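Local coordinates for kelch repeat and BTB domain-containing protein A55 (Vaccinia virus WR, PDB 6I2M) that probably acts as a substrate-specific adapter of CUL3-containing E3 ubiquitin ligases, directing host proteins to ubiquitination and proteasomal degradation, at residues A[72-75]-A[76-79]; A[95-98]-A[99-103]. All coordinates share one frame; numbering follows the deposited sequence.

Interaction 1: residues A[72-75]-A[76-79]; sequences VNDL and IDYI
Ile76 lies one turn beyond Val72 on the same helix, and its amide N reaches Val72 O at 3.0 Å. With chi1 at -65° the CG1 branch of Ile76 leaves beside its own backbone N and leans over the preceding turn: Ile76 CG1 rests 3.3 Å from Val72 O, and the terminal CD1 meets CG1 of Val72 at 3.7 Å, an apolar contact of two branch ends at a slant. Asp77 N bonds to Asn73 O at 3.1 Å. The Asp77 carboxylate also folds back, with OD2 3.5 Å from Asn73 ND2, but the angle is too poor for a hydrogen bond and the amide and carboxylate planes stand 84° apart. Asp77 OD2 also comes within 3.8 Å of Asp74 OD1. These like charges would probably disfavour each other, an effect that the salt bridge from Asp77 to Arg15 should offset in part. Tyr78 takes Asp74 O through its amide, while its ring, with CG anti to the backbone N (chi1 -176°), swings off the preceding turn; the hydroxyl bonds to Glu109 and to Ser105 O, and the side chain touches Met1 of the second subunit. Ile79 ends the run: its N bonds to Leu75 O, and its CD1 lies back over that same oxygen at 3.4 Å. The four successive i to i+4 bonds are those of an alpha-helix, here helix 69-79 of the BTB domain. Ile76 and Ile79 pack on helix 36-42, Leu75 on helix 91-101, and both Leu75 and Tyr78 on helix 104-116.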
# COMPACT_ATOMS: atom_id res chain seq x y z
N VAL A 72 -6.02 -18.77 6.69
CA VAL A 72 -6.16 -17.44 7.31
C VAL A 72 -4.80 -16.71 7.32
O VAL A 72 -4.73 -15.55 6.91
CB VAL A 72 -6.83 -17.48 8.72
CG1 VAL A 72 -6.87 -16.11 9.38
CG2 VAL A 72 -8.24 -18.06 8.65
N ASN A 73 -3.72 -17.40 7.76
CA ASN A 73 -2.35 -16.88 7.84
C ASN A 73 -1.83 -16.38 6.48
O ASN A 73 -1.28 -15.28 6.42
CB ASN A 73 -1.40 -17.93 8.44
CG ASN A 73 -0.03 -17.39 8.77
OD1 ASN A 73 0.18 -16.74 9.80
ND2 ASN A 73 0.93 -17.66 7.90
N ASP A 74 -2.03 -17.18 5.41
CA ASP A 74 -1.60 -16.83 4.05
C ASP A 74 -2.44 -15.71 3.47
O ASP A 74 -1.93 -14.93 2.66
CB ASP A 74 -1.61 -18.07 3.13
CG ASP A 74 -0.52 -19.09 3.41
OD1 ASP A 74 0.38 -18.80 4.24
OD2 ASP A 74 -0.55 -20.17 2.79
N LEU A 75 -3.73 -15.62 3.87
CA LEU A 75 -4.64 -14.56 3.43
C LEU A 75 -4.25 -13.22 4.04
O LEU A 75 -4.35 -12.20 3.35
CB LEU A 75 -6.11 -14.91 3.73
CG LEU A 75 -6.79 -15.85 2.74
CD1 LEU A 75 -8.01 -16.48 3.35
CD2 LEU A 75 -7.17 -15.14 1.47
N ILE A 76 -3.77 -13.22 5.30
CA ILE A 76 -3.28 -12.02 5.99
C ILE A 76 -1.97 -11.60 5.29
O ILE A 76 -1.78 -10.41 5.04
CB ILE A 76 -3.13 -12.22 7.53
CG1 ILE A 76 -4.50 -12.47 8.19
CG2 ILE A 76 -2.42 -11.02 8.20
CD1 ILE A 76 -4.45 -13.30 9.46
N ASP A 77 -1.12 -12.58 4.92
CA ASP A 77 0.13 -12.36 4.18
C ASP A 77 -0.18 -11.75 2.80
O ASP A 77 0.60 -10.92 2.32
CB ASP A 77 0.92 -13.67 4.02
CG ASP A 77 1.57 -14.20 5.29
OD1 ASP A 77 1.90 -13.38 6.18
OD2 ASP A 77 1.78 -15.43 5.39
N TYR A 78 -1.33 -12.13 2.20
CA TYR A 78 -1.81 -11.60 0.92
C TYR A 78 -2.30 -10.15 1.08
O TYR A 78 -2.10 -9.35 0.17
CB TYR A 78 -2.90 -12.50 0.31
CG TYR A 78 -3.36 -12.05 -1.06
CD1 TYR A 78 -2.58 -12.27 -2.19
CD2 TYR A 78 -4.59 -11.41 -1.23
CE1 TYR A 78 -2.99 -11.86 -3.45
CE2 TYR A 78 -5.01 -10.99 -2.49
CZ TYR A 78 -4.22 -11.22 -3.60
OH TYR A 78 -4.64 -10.82 -4.84
N ILE A 79 -2.91 -9.82 2.25
CA ILE A 79 -3.38 -8.46 2.59
C ILE A 79 -2.13 -7.56 2.70
O ILE A 79 -2.16 -6.41 2.25
CB ILE A 79 -4.27 -8.46 3.88
CG1 ILE A 79 -5.59 -9.21 3.65
CG2 ILE A 79 -4.55 -7.03 4.38
CD1 ILE A 79 -6.27 -9.81 4.90

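Interaction 2: residues A[95-98]-A[99-103]; sequences LSTA and DFLQI
The side chains of Thr97 and Leu101, one helical turn apart, run alongside each other in the same direction, with CG2 of Thr97 3.9 Å from CD1 of Leu101. A single torsion of Thr97 puts CG2 anti to the backbone N, toward Leu101, and OG1 beside that N, where the hydroxyl bonds to Tyr93 O and Ser71 OG. Leu101 also lays its side chain along the carbonyl of Thr97, with CG 3.6 Å from Thr97 O, while its amide N makes a nearly straight bond to that oxygen (3.0 Å, 173° at the hydrogen). The amides of Asp99 and Phe100 bond to Leu95 O and Ser96 O, but their side chains give residues 95-98 little more than the CB atoms, Asp99 CB lying 3.3 Å from Leu95 O. Both have CG anti to the backbone N, a torsion of 172° in Phe100, which carries the carboxylate and the ring away from the preceding turn. There Asp99 OD2 bonds to an aromatic side chain of another protein's chain, and Phe100 meets aromatic rings of that chain edge-to-face as well as His66 of its own. Such a surface is consistent with the CUL3-binding role of the BTB domain, to which helix 91-101 belongs. The chain leaves the helix at Gln102, whose phi of 54° is positive, and Ile103 N closes back on Ala98 O, an i to i+5 bond of 3.1 Å in the carbonyl plane. Ile103 is also the N-cap of the following helix, 104-116. Across this junction CG2 of Ile103, wedged between its own backbone N and carbonyl carbon, touches CB of Ala98 at 3.8 Å. Leu101 also packs on Tyr45 and Phe46 of helix 44-49.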
# COMPACT_ATOMS: atom_id res chain seq x y z
N LEU A 95 -10.03 -20.26 -0.98
CA LEU A 95 -11.23 -19.66 -1.58
C LEU A 95 -12.41 -19.62 -0.59
O LEU A 95 -13.09 -18.59 -0.53
CB LEU A 95 -11.61 -20.38 -2.89
CG LEU A 95 -12.85 -19.86 -3.65
CD1 LEU A 95 -12.57 -18.53 -4.33
CD2 LEU A 95 -13.31 -20.86 -4.68
N SER A 96 -12.62 -20.71 0.18
CA SER A 96 -13.69 -20.83 1.19
C SER A 96 -13.58 -19.77 2.28
O SER A 96 -14.59 -19.16 2.65
CB SER A 96 -13.68 -22.22 1.82
OG SER A 96 -14.02 -23.23 0.89
N THR A 97 -12.36 -19.56 2.80
CA THR A 97 -12.05 -18.59 3.85
C THR A 97 -12.15 -17.16 3.30
O THR A 97 -12.66 -16.28 3.99
CB THR A 97 -10.69 -18.90 4.48
OG1 THR A 97 -10.56 -20.31 4.70
CG2 THR A 97 -10.48 -18.16 5.79
N ALA A 98 -11.68 -16.94 2.04
CA ALA A 98 -11.73 -15.65 1.36
C ALA A 98 -13.17 -15.24 1.07
O ALA A 98 -13.48 -14.05 1.06
CB ALA A 98 -10.93 -15.69 0.07
N ASP A 99 -14.06 -16.23 0.84
CA ASP A 99 -15.48 -16.02 0.57
C ASP A 99 -16.22 -15.59 1.84
O ASP A 99 -17.11 -14.74 1.77
CB ASP A 99 -16.12 -17.29 -0.03
CG ASP A 99 -17.51 -17.11 -0.62
OD1 ASP A 99 -17.87 -15.96 -0.96
OD2 ASP A 99 -18.23 -18.12 -0.75
N PHE A 100 -15.84 -16.17 3.00
CA PHE A 100 -16.41 -15.86 4.31
C PHE A 100 -15.98 -14.45 4.75
O PHE A 100 -16.84 -13.64 5.11
CB PHE A 100 -15.99 -16.92 5.36
CG PHE A 100 -16.37 -16.60 6.79
CD1 PHE A 100 -15.45 -15.99 7.64
CD2 PHE A 100 -17.63 -16.90 7.28
CE1 PHE A 100 -15.81 -15.68 8.96
CE2 PHE A 100 -17.98 -16.59 8.59
CZ PHE A 100 -17.07 -15.97 9.42
N LEU A 101 -14.67 -14.17 4.71
CA LEU A 101 -14.09 -12.88 5.09
C LEU A 101 -14.35 -11.78 4.05
O LEU A 101 -14.12 -10.60 4.34
CB LEU A 101 -12.59 -13.01 5.41
CG LEU A 101 -12.22 -13.87 6.64
CD1 LEU A 101 -10.80 -14.37 6.55
CD2 LEU A 101 -12.44 -13.10 7.95
N GLN A 102 -14.85 -12.17 2.86
CA GLN A 102 -15.23 -11.32 1.73
C GLN A 102 -14.10 -10.38 1.25
O GLN A 102 -14.28 -9.15 1.19
CB GLN A 102 -16.54 -10.55 2.00
CG GLN A 102 -17.80 -11.41 1.82
CD GLN A 102 -18.10 -11.78 0.38
OE1 GLN A 102 -17.79 -11.05 -0.57
NE2 GLN A 102 -18.74 -12.93 0.19
N ILE A 103 -12.95 -10.97 0.90
CA ILE A 103 -11.80 -10.26 0.35
C ILE A 103 -11.84 -10.41 -1.18
O ILE A 103 -11.64 -11.51 -1.70
CB ILE A 103 -10.43 -10.62 1.01
CG1 ILE A 103 -9.23 -10.06 0.19
CG2 ILE A 103 -10.29 -12.13 1.29
CD1 ILE A 103 -7.90 -10.00 0.88

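Overall arrangement
From the N terminus, helix 4-17 is followed by strands 23-27 and 30-34, helices 36-42 and 44-49, and strand 61-63; next comes helix 69-79, which holds interaction 1. The chain then runs through a connection to helix 91-101, whose C-terminal part and exit to helix 104-116 form interaction 2. Each contact is local and closes no long loop; the two are in series, neither nesting nor crossing. Their centres are 11 Å apart and they touch directly: Val72 CG2 meets Thr97 CG2 at 3.6 Å, and Ile79 CG1 meets Ile103 CD1 at 3.7 Å. Leu75 packs on Thr97 and Ala98, joining consecutive helices of the BTB domain.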